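Local coordinates for chorismatase (Streptomyces hygroscopicus, PDB 4BPS), which hydrolyses chorismate to a dihydroxycyclohexadiene carboxylic acid and pyruvate, a step in the biosynthesis of the immunosuppressants FK506 and FK520, at residues 16-20 against 96-100; 35-41 against 75-81; 64-70 against 325-329; 201-205 against 279-284. All coordinates share one frame; numbering follows the deposited sequence. Where two conformers were deposited one is given.

Contact 1 (16-20 against 96-100)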
loop_
_atom_site.group_PDB
_atom_site.type_symbol
_atom_site.label_atom_id
_atom_site.label_comp_id
_atom_site.label_asym_id
_atom_site.label_seq_id
_atom_site.Cartn_x
_atom_site.Cartn_y
_atom_site.Cartn_z
ATOM N N SER A 16 -26.471 -8.561 -1.739
ATOM C CA SER A 16 -25.700 -7.615 -2.552
ATOM C C SER A 16 -24.376 -7.285 -1.830
ATOM O O SER A 16 -24.390 -6.885 -0.649
ATOM C CB SER A 16 -26.499 -6.323 -2.791
ATOM O OG SER A 16 -27.733 -6.554 -3.464
ATOM N N VAL A 17 -23.252 -7.462 -2.520
ATOM C CA VAL A 17 -21.955 -7.177 -1.940
ATOM C C VAL A 17 -21.075 -6.511 -2.978
ATOM O O VAL A 17 -21.053 -6.911 -4.148
ATOM C CB VAL A 17 -21.283 -8.468 -1.388
ATOM C CG1 VAL A 17 -21.106 -9.508 -2.482
ATOM C CG2 VAL A 17 -19.955 -8.132 -0.744
ATOM N N THR A 18 -20.324 -5.506 -2.533
ATOM C CA THR A 18 -19.353 -4.807 -3.379
ATOM C C THR A 18 -17.977 -4.856 -2.704
ATOM O O THR A 18 -17.827 -4.517 -1.532
ATOM C CB THR A 18 -19.786 -3.343 -3.583
ATOM O OG1 THR A 18 -21.115 -3.308 -4.112
ATOM C CG2 THR A 18 -18.823 -2.607 -4.523
ATOM N N ALA A 19 -16.978 -5.253 -3.478
ATOM C CA ALA A 19 -15.593 -5.329 -3.001
ATOM C C ALA A 19 -14.966 -3.931 -2.976
ATOM O O ALA A 19 -15.446 -3.019 -3.640
ATOM C CB ALA A 19 -14.797 -6.250 -3.899
ATOM N N PRO A 20 -13.915 -3.730 -2.162
ATOM C CA PRO A 20 -13.373 -2.374 -2.004
ATOM C C PRO A 20 -12.850 -1.790 -3.290
ATOM O O PRO A 20 -12.350 -2.515 -4.166
ATOM C CB PRO A 20 -12.242 -2.556 -0.988
ATOM C CG PRO A 20 -12.643 -3.815 -0.221
ATOM C CD PRO A 20 -13.263 -4.699 -1.264
ATOM N N ASP A 96 -20.454 -5.762 5.985
ATOM C CA ASP A 96 -20.491 -7.144 6.425
ATOM C C ASP A 96 -19.361 -7.978 5.824
ATOM O O ASP A 96 -18.886 -8.917 6.480
ATOM C CB ASP A 96 -21.855 -7.769 6.171
ATOM C CG ASP A 96 -22.908 -7.265 7.161
ATOM O OD1 ASP A 96 -22.562 -6.888 8.306
ATOM O OD2 ASP A 96 -24.108 -7.267 6.819
ATOM N N ALA A 97 -18.860 -7.599 4.644
ATOM C CA ALA A 97 -17.849 -8.399 3.951
ATOM C C ALA A 97 -16.409 -7.890 4.035
ATOM O O ALA A 97 -15.485 -8.698 3.840
ATOM C CB ALA A 97 -18.239 -8.560 2.481
ATOM N N TYR A 98 -16.197 -6.587 4.281
ATOM C CA TYR A 98 -14.850 -6.009 4.226
ATOM C C TYR A 98 -14.623 -5.011 5.359
ATOM O O TYR A 98 -15.563 -4.444 5.917
ATOM C CB TYR A 98 -14.583 -5.326 2.870
ATOM C CG TYR A 98 -14.733 -6.283 1.717
ATOM C CD1 TYR A 98 -13.726 -7.211 1.417
ATOM C CD2 TYR A 98 -15.888 -6.304 0.934
ATOM C CE1 TYR A 98 -13.894 -8.124 0.364
ATOM C CE2 TYR A 98 -16.043 -7.211 -0.105
ATOM C CZ TYR A 98 -15.039 -8.102 -0.394
ATOM O OH TYR A 98 -15.158 -9.020 -1.423
ATOM N N LEU A 99 -13.349 -4.789 5.670
ATOM C CA LEU A 99 -12.913 -3.917 6.769
ATOM C C LEU A 99 -11.790 -3.006 6.252
ATOM O O LEU A 99 -10.896 -3.462 5.529
ATOM C CB LEU A 99 -12.373 -4.796 7.893
ATOM C CG LEU A 99 -11.691 -4.168 9.104
ATOM C CD1 LEU A 99 -12.699 -3.407 9.899
ATOM C CD2 LEU A 99 -10.999 -5.247 9.995
ATOM N N PHE A 100 -11.840 -1.731 6.637
ATOM C CA PHE A 100 -10.778 -0.753 6.381
ATOM C C PHE A 100 -10.293 -0.231 7.723
ATOM O O PHE A 100 -11.112 0.141 8.548
ATOM C CB PHE A 100 -11.330 0.406 5.545
ATOM C CG PHE A 100 -10.339 1.505 5.277
ATOM C CD1 PHE A 100 -9.416 1.389 4.262
ATOM C CD2 PHE A 100 -10.343 2.670 6.020
ATOM C CE1 PHE A 100 -8.505 2.420 3.997
ATOM C CE2 PHE A 100 -9.431 3.691 5.753
ATOM C CZ PHE A 100 -8.517 3.552 4.752
#

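Contact 2 (35-41 against 75-81)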
loop_
_atom_site.group_PDB
_atom_site.type_symbol
_atom_site.label_atom_id
_atom_site.label_comp_id
_atom_site.label_asym_id
_atom_site.label_seq_id
_atom_site.Cartn_x
_atom_site.Cartn_y
_atom_site.Cartn_z
ATOM N N ASP A 35 -21.999 10.125 -1.023
ATOM C CA ASP A 35 -21.807 8.737 -1.366
ATOM C C ASP A 35 -21.670 7.861 -0.106
ATOM O O ASP A 35 -20.640 7.887 0.581
ATOM C CB ASP A 35 -20.541 8.666 -2.221
ATOM C CG ASP A 35 -20.240 7.286 -2.738
ATOM O OD1 ASP A 35 -20.995 6.339 -2.368
ATOM O OD2 ASP A 35 -19.232 7.168 -3.477
ATOM N N GLU A 36 -22.694 7.055 0.173
ATOM C CA GLU A 36 -22.738 6.251 1.396
ATOM C C GLU A 36 -21.674 5.152 1.392
ATOM O O GLU A 36 -21.487 4.500 2.416
ATOM C CB GLU A 36 -24.114 5.614 1.610
ATOM C CG GLU A 36 -24.465 4.572 0.598
ATOM C CD GLU A 36 -25.820 3.914 0.831
ATOM O OE1 GLU A 36 -26.619 4.370 1.694
ATOM O OE2 GLU A 36 -26.086 2.908 0.136
ATOM N N THR A 37 -21.006 4.926 0.265
ATOM C CA THR A 37 -20.064 3.816 0.174
ATOM C C THR A 37 -18.674 4.134 0.729
ATOM O O THR A 37 -17.810 3.255 0.737
ATOM C CB THR A 37 -19.895 3.363 -1.296
ATOM O OG1 THR A 37 -19.283 4.405 -2.062
ATOM C CG2 THR A 37 -21.245 2.967 -1.927
ATOM N N VAL A 38 -18.437 5.353 1.199
ATOM C CA VAL A 38 -17.118 5.719 1.717
ATOM C C VAL A 38 -16.790 4.907 2.957
ATOM O O VAL A 38 -17.571 4.867 3.907
ATOM C CB VAL A 38 -17.059 7.236 2.034
ATOM C CG1 VAL A 38 -15.787 7.604 2.767
ATOM C CG2 VAL A 38 -17.149 8.059 0.758
ATOM N N LEU A 39 -15.621 4.274 2.933
ATOM C CA LEU A 39 -15.098 3.511 4.059
ATOM C C LEU A 39 -14.108 4.357 4.841
ATOM O O LEU A 39 -14.201 4.420 6.052
ATOM C CB LEU A 39 -14.377 2.250 3.592
ATOM C CG LEU A 39 -15.117 0.958 3.385
ATOM C CD1 LEU A 39 -14.173 -0.046 2.772
ATOM C CD2 LEU A 39 -15.618 0.432 4.740
ATOM N N GLY A 40 -13.162 4.993 4.159
ATOM C CA GLY A 40 -12.116 5.705 4.864
ATOM C C GLY A 40 -11.310 6.548 3.908
ATOM O O GLY A 40 -11.455 6.411 2.691
ATOM N N LEU A 41 -10.462 7.404 4.472
ATOM C CA LEU A 41 -9.800 8.452 3.711
ATOM C C LEU A 41 -8.368 8.640 4.183
ATOM O O LEU A 41 -8.115 8.729 5.387
ATOM C CB LEU A 41 -10.558 9.790 3.908
ATOM C CG LEU A 41 -12.054 9.882 3.606
ATOM C CD1 LEU A 41 -12.852 9.614 4.856
ATOM C CD2 LEU A 41 -12.348 11.245 3.071
ATOM N N VAL A 75 -9.545 7.886 -1.285
ATOM C CA VAL A 75 -10.776 7.484 -0.618
ATOM C C VAL A 75 -11.083 6.027 -0.962
ATOM O O VAL A 75 -11.183 5.676 -2.138
ATOM C CB VAL A 75 -11.973 8.369 -1.038
ATOM C CG1 VAL A 75 -13.185 8.033 -0.183
ATOM C CG2 VAL A 75 -11.629 9.875 -0.939
ATOM N N TRP A 76 -11.238 5.203 0.069
ATOM C CA TRP A 76 -11.640 3.812 -0.101
ATOM C C TRP A 76 -13.142 3.689 0.110
ATOM O O TRP A 76 -13.728 4.328 1.000
ATOM C CB TRP A 76 -10.823 2.904 0.824
ATOM C CG TRP A 76 -9.465 2.761 0.245
ATOM C CD1 TRP A 76 -8.365 3.512 0.531
ATOM C CD2 TRP A 76 -9.110 1.898 -0.834
ATOM N NE1 TRP A 76 -7.318 3.142 -0.304
ATOM C CE2 TRP A 76 -7.765 2.154 -1.153
ATOM C CE3 TRP A 76 -9.804 0.927 -1.561
ATOM C CZ2 TRP A 76 -7.095 1.459 -2.164
ATOM C CZ3 TRP A 76 -9.135 0.236 -2.557
ATOM C CH2 TRP A 76 -7.799 0.503 -2.850
ATOM N N HIS A 77 -13.740 2.858 -0.727
ATOM C CA HIS A 77 -15.179 2.635 -0.798
ATOM C C HIS A 77 -15.472 1.140 -0.794
ATOM O O HIS A 77 -14.627 0.330 -1.205
ATOM C CB HIS A 77 -15.711 3.152 -2.137
ATOM C CG HIS A 77 -15.644 4.634 -2.309
ATOM N ND1 HIS A 77 -16.766 5.426 -2.236
ATOM C CD2 HIS A 77 -14.610 5.467 -2.600
ATOM C CE1 HIS A 77 -16.424 6.689 -2.467
ATOM N NE2 HIS A 77 -15.122 6.737 -2.671
ATOM N N ALA A 78 -16.693 0.780 -0.417
ATOM C CA ALA A 78 -17.188 -0.560 -0.742
ATOM C C ALA A 78 -18.698 -0.487 -0.884
ATOM O O ALA A 78 -19.203 -0.426 -1.996
ATOM C CB ALA A 78 -16.750 -1.584 0.322
ATOM N N GLN A 79 -19.398 -0.508 0.235
ATOM C CA GLN A 79 -20.814 -0.179 0.276
ATOM C C GLN A 79 -21.047 0.446 1.640
ATOM O O GLN A 79 -20.096 0.622 2.406
ATOM C CB GLN A 79 -21.694 -1.397 0.014
ATOM C CG GLN A 79 -21.627 -2.490 1.032
ATOM C CD GLN A 79 -22.187 -3.813 0.477
ATOM O OE1 GLN A 79 -21.412 -4.720 0.142
ATOM N NE2 GLN A 79 -23.509 -3.944 0.425
ATOM N N ARG A 80 -22.290 0.814 1.944
ATOM C CA ARG A 80 -22.576 1.490 3.194
ATOM C C ARG A 80 -21.966 0.757 4.390
ATOM O O ARG A 80 -22.310 -0.384 4.639
ATOM C CB ARG A 80 -24.104 1.557 3.337
ATOM C CG ARG A 80 -24.586 2.151 4.650
ATOM C CD ARG A 80 -26.126 2.247 4.732
ATOM N NE ARG A 80 -26.836 1.010 4.351
ATOM C CZ ARG A 80 -27.026 -0.037 5.163
ATOM N NH1 ARG A 80 -26.580 -0.011 6.408
ATOM N NH2 ARG A 80 -27.697 -1.109 4.741
ATOM N N PRO A 81 -21.077 1.410 5.147
ATOM C CA PRO A 81 -20.528 0.697 6.299
ATOM C C PRO A 81 -21.609 0.438 7.339
ATOM O O PRO A 81 -22.493 1.278 7.583
ATOM C CB PRO A 81 -19.483 1.667 6.846
ATOM C CG PRO A 81 -19.038 2.447 5.611
ATOM C CD PRO A 81 -20.317 2.639 4.852
HETATM O O HOH W 1 -24.445 0.695 -0.025
HETATM O O HOH W 2 -27.905 1.378 1.620
#

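Contact 3 (64-70 against 325-329)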
loop_
_atom_site.group_PDB
_atom_site.type_symbol
_atom_site.label_atom_id
_atom_site.label_comp_id
_atom_site.label_asym_id
_atom_site.label_seq_id
_atom_site.Cartn_x
_atom_site.Cartn_y
_atom_site.Cartn_z
ATOM N N THR A 64 3.386 12.670 2.550
ATOM C CA THR A 64 3.945 11.905 1.444
ATOM C C THR A 64 4.354 12.754 0.243
ATOM O O THR A 64 4.804 12.201 -0.772
ATOM C CB THR A 64 2.984 10.830 1.003
ATOM O OG1 THR A 64 1.688 11.431 0.865
ATOM C CG2 THR A 64 2.947 9.685 2.025
ATOM N N THR A 65 4.264 14.084 0.353
ATOM C CA THR A 65 4.831 14.936 -0.685
ATOM C C THR A 65 5.244 16.284 -0.116
ATOM O O THR A 65 5.050 16.541 1.067
ATOM C CB THR A 65 3.899 15.031 -1.908
ATOM O OG1 THR A 65 4.691 15.479 -3.032
ATOM C CG2 THR A 65 2.698 15.941 -1.615
ATOM N N THR A 66 5.862 17.111 -0.956
ATOM C CA THR A 66 6.534 18.323 -0.499
ATOM C C THR A 66 5.944 19.600 -1.077
ATOM O O THR A 66 6.443 20.677 -0.778
ATOM C CB THR A 66 8.040 18.273 -0.819
ATOM O OG1 THR A 66 8.204 18.171 -2.234
ATOM C CG2 THR A 66 8.709 17.094 -0.123
ATOM N N ARG A 67 4.903 19.489 -1.901
ATOM C CA ARG A 67 4.199 20.669 -2.428
ATOM C C ARG A 67 2.703 20.505 -2.183
ATOM O O ARG A 67 2.124 19.441 -2.467
ATOM C CB ARG A 67 4.397 20.821 -3.922
ATOM C CG ARG A 67 5.794 21.185 -4.352
ATOM C CD ARG A 67 5.842 21.230 -5.866
ATOM N NE ARG A 67 4.928 22.237 -6.412
ATOM C CZ ARG A 67 5.240 23.515 -6.609
ATOM N NH1 ARG A 67 6.461 23.956 -6.317
ATOM N NH2 ARG A 67 4.338 24.348 -7.112
ATOM N N ASP A 68 2.039 21.576 -1.737
ATOM C CA ASP A 68 0.603 21.507 -1.491
ATOM C C ASP A 68 -0.184 21.218 -2.760
ATOM O O ASP A 68 -1.259 20.599 -2.707
ATOM C CB ASP A 68 0.104 22.801 -0.864
ATOM C CG ASP A 68 0.333 22.846 0.618
ATOM O OD1 ASP A 68 0.635 21.777 1.183
ATOM O OD2 ASP A 68 0.178 23.944 1.213
ATOM N N ASP A 69 0.335 21.640 -3.914
ATOM C CA ASP A 69 -0.408 21.431 -5.161
ATOM C C ASP A 69 -0.367 19.954 -5.617
ATOM O O ASP A 69 -1.017 19.593 -6.592
ATOM C CB ASP A 69 -0.028 22.427 -6.272
ATOM C CG ASP A 69 1.379 22.263 -6.801
ATOM O OD1 ASP A 69 2.098 21.306 -6.459
ATOM O OD2 ASP A 69 1.773 23.140 -7.612
ATOM N N GLU A 70 0.334 19.099 -4.870
ATOM C CA GLU A 70 0.315 17.659 -5.098
ATOM C C GLU A 70 -0.549 16.922 -4.080
ATOM O O GLU A 70 -0.663 15.688 -4.132
ATOM C CB GLU A 70 1.746 17.119 -5.071
ATOM C CG GLU A 70 2.469 17.574 -6.310
ATOM C CD GLU A 70 3.967 17.404 -6.249
ATOM O OE1 GLU A 70 4.530 17.169 -5.143
ATOM O OE2 GLU A 70 4.588 17.504 -7.339
ATOM N N LEU A 325 1.319 11.732 -8.625
ATOM C CA LEU A 325 2.759 11.680 -8.340
ATOM C C LEU A 325 3.013 12.303 -6.972
ATOM O O LEU A 325 2.443 13.341 -6.646
ATOM C CB LEU A 325 3.577 12.392 -9.426
ATOM C CG LEU A 325 4.042 11.484 -10.581
ATOM C CD1 LEU A 325 2.857 11.019 -11.407
ATOM C CD2 LEU A 325 5.072 12.170 -11.456
ATOM N N LEU A 326 3.857 11.651 -6.181
ATOM C CA LEU A 326 4.178 12.076 -4.818
ATOM C C LEU A 326 5.699 12.086 -4.675
ATOM O O LEU A 326 6.349 11.089 -4.982
ATOM C CB LEU A 326 3.545 11.122 -3.807
ATOM C CG LEU A 326 2.003 11.149 -3.761
ATOM C CD1 LEU A 326 1.475 9.939 -2.984
ATOM C CD2 LEU A 326 1.503 12.453 -3.142
ATOM N N HIS A 327 6.239 13.193 -4.171
ATOM C CA HIS A 327 7.664 13.367 -3.999
ATOM C C HIS A 327 8.058 12.843 -2.625
ATOM O O HIS A 327 7.772 13.518 -1.613
ATOM C CB HIS A 327 8.003 14.838 -4.131
ATOM C CG HIS A 327 9.430 15.130 -3.861
ATOM N ND1 HIS A 327 9.848 16.304 -3.282
ATOM C CD2 HIS A 327 10.539 14.372 -4.055
ATOM C CE1 HIS A 327 11.162 16.267 -3.154
ATOM N NE2 HIS A 327 11.604 15.106 -3.609
ATOM N N THR A 328 8.661 11.659 -2.558
ATOM C CA THR A 328 8.998 11.051 -1.278
ATOM C C THR A 328 10.003 9.913 -1.511
ATOM O O THR A 328 10.180 9.444 -2.631
ATOM C CB THR A 328 7.715 10.563 -0.581
ATOM O OG1 THR A 328 7.974 10.404 0.819
ATOM C CG2 THR A 328 7.196 9.258 -1.193
ATOM N N ASP A 329 10.671 9.507 -0.440
ATOM C CA ASP A 329 11.711 8.487 -0.523
ATOM C C ASP A 329 11.160 7.066 -0.645
ATOM O O ASP A 329 9.992 6.795 -0.327
ATOM C CB ASP A 329 12.610 8.566 0.704
ATOM C CG ASP A 329 13.548 9.780 0.702
ATOM O OD1 ASP A 329 13.589 10.555 -0.260
ATOM O OD2 ASP A 329 14.316 9.922 1.658
HETATM O O HOH W 3 -0.173 14.055 -6.287
HETATM O O HOH W 4 2.883 15.536 -8.718
#

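Contact 4 (201-205 against 279-284)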
loop_
_atom_site.group_PDB
_atom_site.type_symbol
_atom_site.label_atom_id
_atom_site.label_comp_id
_atom_site.label_asym_id
_atom_site.label_seq_id
_atom_site.Cartn_x
_atom_site.Cartn_y
_atom_site.Cartn_z
ATOM N N ARG A 201 -9.033 -14.651 -1.583
ATOM C CA ARG A 201 -7.935 -13.716 -1.403
ATOM C C ARG A 201 -6.705 -14.474 -1.871
ATOM O O ARG A 201 -6.226 -15.394 -1.198
ATOM C CB ARG A 201 -7.812 -13.276 0.064
ATOM C CG ARG A 201 -6.761 -12.170 0.327
ATOM C CD ARG A 201 -5.287 -12.676 0.392
ATOM N NE ARG A 201 -5.059 -13.927 1.159
ATOM C CZ ARG A 201 -4.914 -13.972 2.482
ATOM N NH1 ARG A 201 -4.903 -12.824 3.179
ATOM N NH2 ARG A 201 -4.661 -15.120 3.146
ATOM N N ILE A 202 -6.229 -14.136 -3.071
ATOM C CA ILE A 202 -5.127 -14.867 -3.710
ATOM C C ILE A 202 -3.919 -13.953 -3.801
ATOM O O ILE A 202 -3.950 -12.927 -4.473
ATOM C CB ILE A 202 -5.527 -15.356 -5.117
ATOM C CG1 ILE A 202 -6.718 -16.323 -5.055
ATOM C CG2 ILE A 202 -4.325 -16.038 -5.793
ATOM C CD1 ILE A 202 -7.371 -16.581 -6.416
ATOM N N ASN A 203 -2.850 -14.312 -3.106
ATOM C CA ASN A 203 -1.614 -13.531 -3.171
ATOM C C ASN A 203 -0.803 -13.996 -4.368
ATOM O O ASN A 203 -0.687 -15.198 -4.639
ATOM C CB ASN A 203 -0.860 -13.647 -1.857
ATOM C CG ASN A 203 -1.582 -12.941 -0.733
ATOM O OD1 ASN A 203 -2.240 -11.931 -0.950
ATOM N ND2 ASN A 203 -1.476 -13.480 0.473
ATOM N N ILE A 204 -0.239 -13.027 -5.078
ATOM C CA ILE A 204 0.386 -13.249 -6.368
ATOM C C ILE A 204 1.832 -12.794 -6.329
ATOM O O ILE A 204 2.141 -11.683 -5.868
ATOM C CB ILE A 204 -0.403 -12.472 -7.465
ATOM C CG1 ILE A 204 -1.853 -12.990 -7.505
ATOM C CG2 ILE A 204 0.263 -12.623 -8.821
ATOM C CD1 ILE A 204 -2.858 -11.991 -8.093
ATOM N N GLU A 205 2.710 -13.657 -6.841
ATOM C CA GLU A 205 4.133 -13.331 -6.992
ATOM C C GLU A 205 4.446 -12.936 -8.439
ATOM O O GLU A 205 3.612 -13.102 -9.339
ATOM C CB GLU A 205 5.018 -14.503 -6.545
ATOM C CG GLU A 205 4.882 -14.805 -5.061
ATOM C CD GLU A 205 5.296 -13.627 -4.187
ATOM O OE1 GLU A 205 6.496 -13.244 -4.185
ATOM O OE2 GLU A 205 4.407 -13.049 -3.516
ATOM N N LEU A 279 -1.359 -14.593 -14.067
ATOM C CA LEU A 279 -2.609 -14.708 -13.326
ATOM C C LEU A 279 -3.157 -16.138 -13.427
ATOM O O LEU A 279 -3.563 -16.716 -12.415
ATOM C CB LEU A 279 -3.606 -13.640 -13.781
ATOM C CG LEU A 279 -3.203 -12.207 -13.377
ATOM C CD1 LEU A 279 -4.312 -11.251 -13.737
ATOM C CD2 LEU A 279 -2.839 -12.048 -11.909
ATOM N N ARG A 280 -3.091 -16.736 -14.622
ATOM C CA ARG A 280 -3.536 -18.116 -14.791
ATOM C C ARG A 280 -2.790 -19.050 -13.860
ATOM O O ARG A 280 -3.389 -19.936 -13.268
ATOM C CB ARG A 280 -3.345 -18.578 -16.252
ATOM C CG ARG A 280 -3.934 -19.984 -16.545
ATOM C CD ARG A 280 -3.537 -20.555 -17.944
ATOM N NE ARG A 280 -2.122 -20.938 -18.018
ATOM C CZ ARG A 280 -1.634 -22.105 -17.598
ATOM N NH1 ARG A 280 -2.450 -23.029 -17.082
ATOM N NH2 ARG A 280 -0.332 -22.355 -17.678
ATOM N N ARG A 281 -1.476 -18.857 -13.756
ATOM C CA ARG A 281 -0.638 -19.711 -12.923
ATOM C C ARG A 281 -0.992 -19.558 -11.440
ATOM O O ARG A 281 -0.665 -20.435 -10.642
ATOM C CB ARG A 281 0.856 -19.452 -13.211
ATOM C CG ARG A 281 1.389 -20.144 -14.520
ATOM C CD ARG A 281 2.798 -19.675 -14.980
ATOM N NE ARG A 281 3.336 -20.459 -16.113
ATOM C CZ ARG A 281 4.100 -21.561 -15.997
ATOM N NH1 ARG A 281 4.408 -22.018 -14.776
ATOM N NH2 ARG A 281 4.550 -22.238 -17.098
ATOM N N HIS A 282 -1.651 -18.458 -11.071
ATOM C CA HIS A 282 -2.118 -18.247 -9.688
ATOM C C HIS A 282 -3.615 -18.539 -9.521
ATOM O O HIS A 282 -4.182 -18.266 -8.460
ATOM C CB HIS A 282 -1.823 -16.808 -9.242
ATOM C CG HIS A 282 -0.372 -16.558 -8.989
ATOM N ND1 HIS A 282 0.523 -16.286 -10.004
ATOM C CD2 HIS A 282 0.350 -16.556 -7.840
ATOM C CE1 HIS A 282 1.729 -16.108 -9.488
ATOM N NE2 HIS A 282 1.653 -16.266 -8.178
ATOM N N GLY A 283 -4.264 -19.072 -10.557
ATOM C CA GLY A 283 -5.664 -19.454 -10.449
ATOM C C GLY A 283 -6.663 -18.348 -10.730
ATOM O O GLY A 283 -7.836 -18.495 -10.416
ATOM N N VAL A 284 -6.203 -17.249 -11.313
ATOM C CA VAL A 284 -7.035 -16.098 -11.636
ATOM C C VAL A 284 -7.264 -16.115 -13.151
ATOM O O VAL A 284 -6.315 -16.259 -13.921
ATOM C CB VAL A 284 -6.323 -14.799 -11.186
ATOM C CG1 VAL A 284 -7.098 -13.541 -11.621
ATOM C CG2 VAL A 284 -6.115 -14.810 -9.651
#

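Contact 1 (16-20 against 96-100)
Pro20 lies over a face of the Tyr98 ring in a CH-pi contact, its CD 3.5 Å from the ring centroid and only 6° off the ring normal. This joins the extended segment that leads into strand 21-25, the outermost strand of one sheet, to the start of strand 98-105 in a second, six-stranded sheet. A proline suits the place because the carbon next to its nitrogen carries slightly acidic hydrogens, and its closed ring holds CD in place, so little freedom is probably lost in the contact; the two side chains cross at about a right angle. Further out along the tyrosine, Ala19 follows the ring to its end: its CA comes within 3.5 Å of Tyr98 CE2, an approach that its small side chain allows, and its methyl CB lies 3.7 Å from Tyr98 OH. Tyr98 has CG anti to its carbonyl carbon and beside its N (chi1 -58°), which directs the ring at Ala19 and Pro20. In the next shell Leu232 of strand 229-232 touches both Pro20 and Tyr98, while Arg239 donates from NH2 to Ala19 O and from NE to Pro20 O. At the more exposed end, Thr95 OG1 bonds to the backbone N of both Ala97 and Tyr98, and Val17 CG2 meets Ala97 CB at 3.7 Å.

Contact 2 (35-41 against 75-81)
Asp35 turns its CG away from the backbone N (chi1 -177°), while Thr37 tucks OG1 between its own N and carbonyl carbon (chi1 65°), and the two polar groups converge beside the His77 ring. Thr37 OG1 accepts from His77 ND1 at 2.7 Å, nearly in the ring plane, and donates to Asp35 OD1 at 2.6 Å. Asp35 OD1 also accepts from Thr37 N, closing an Asx turn; both donors come from one face of the carboxylate. Threonine suits this chain of hydrogen bonds because its hydroxyl can accept and donate at once. Beyond the turn, strands 38-41 and 75-77 pair antiparallel through a classic beta bulge: Trp76 O accepts from Leu39 N at 2.7 Å and from Gly40 N at 3.3 Å. On the face of the sheet that carries His77, Val38 CG1 packs on Val75 CG1 at 4.0 Å. At the exposed Glu36 and Arg80, two waters link Glu36 OE2 to Arg80, one through its backbone N and one through NE. The ND1 bond and the nearly parallel ring of Tyr21, from strand 21-25, probably hold the imidazole's rotation, and the nearby carboxylate, with Asp35 OD2 3.0 Å from His77 CE1, would probably favour a positive charge on the ring.

Contact 3 (64-70 against 325-329)
Thr65 and His327 bring their backbones closest, with CA atoms 4.6 Å apart, and His327 N donates a nearly straight bond (168°) to Thr65 OG1 at 3.0 Å. Thr65 OG1 can do this because it lies anti to its own backbone N (chi1 -161°), and it donates in turn to Glu70 OE1 at 2.7 Å, so that the hydroxyl both accepts and donates. Thr66 OG1 approaches the edge of the His327 ring in its plane, 2.7 Å from ND1. Arg303 supplies second partners: it bonds to Thr66 OG1 and forms a salt bridge with Glu70 OE2, placing a positive group next to both. Strand 323-327 is parallel to strand 296-300 in the mixed sheet to which active-site strand 337-343 also belongs, and the loop 64-70, which links two strands of another sheet, lies against its end. Leu326 supplies the apolar part: its CD2 meets Thr65 CB at 3.7 Å, where the threonine's carbon side is turned to it. Water 3 donates to Glu70 O and Leu325 O, each at 2.7 Å, bridging two carbonyls that could not bond to one another. Thr328 gives its hydroxyl to Gly183 O, and its side chain is about 8 Å from that of the proton acceptor Glu338.

Contact 4 (201-205 against 279-284)
Ile204 sets its CG2 methyl squarely over one face of the His282 ring, 3.8 Å from the centroid and 6° off the normal. Its other branch, CG1, beside the backbone N (chi1 -60°), carries CD1 on to Leu279 CD2 at 3.8 Å, the two side chains crossing at a slant. A branched isoleucine suits the place because it can meet the ring face and the leucine at once. Beyond the face of the ring, the far end of His282 runs along the strand backbone; CD2 is 3.6 Å from Ile204 CA, and NE2 lies 3.1 Å from Glu205 N. The other ring nitrogen, ND1, is hydrogen-bonded to the carbonyl of Asn278, which limits rotation of the imidazole. His282 follows the last turn of helix 276-281, whose end is a Schellman motif: Val284 N reaches back to Leu279 O, and Gly283 N to Arg280 O. Gly283 occupies the C-prime position with positive phi (86°), where a beta carbon would be jammed against the preceding carbonyl oxygen. This turn brings Val284 round to Ile202; the two side chains run antiparallel alongside each other, Ile202 CD1 to Val284 CG2 at 3.9 Å, and Ile202 CG2 also rests 3.5 Å from His282 O. Strand 201-204 pairs with strand 229-232. At the strand's end Glu205 OE1 bonds to Thr211, and its side chain is about 4 Å from that of Arg228, which binds substrate.

How the contacts relate
Contacts 1 and 2 are neighbours, with centres 9 Å apart, and they meet directly where Gln79 bonds to the backbone of Ser16 and Thr18. Contact 2 pairs two strands of the five-stranded sheet, while contact 1 ties the approach to its edge strand 21-25 to the six-stranded sheet. Along the chain, segments 35-41 and 75-81 both fall between the two segments of contact 1. The segments of contact 3 alternate with those of contacts 1 and 2, and both segments of contact 4 fall between them. Contacts 3 and 4 reach the same seven-stranded sheet, about 33 Å apart between centres. Contacts 1 and 3 thus join sheets, and contact 4 sets a helix end on one.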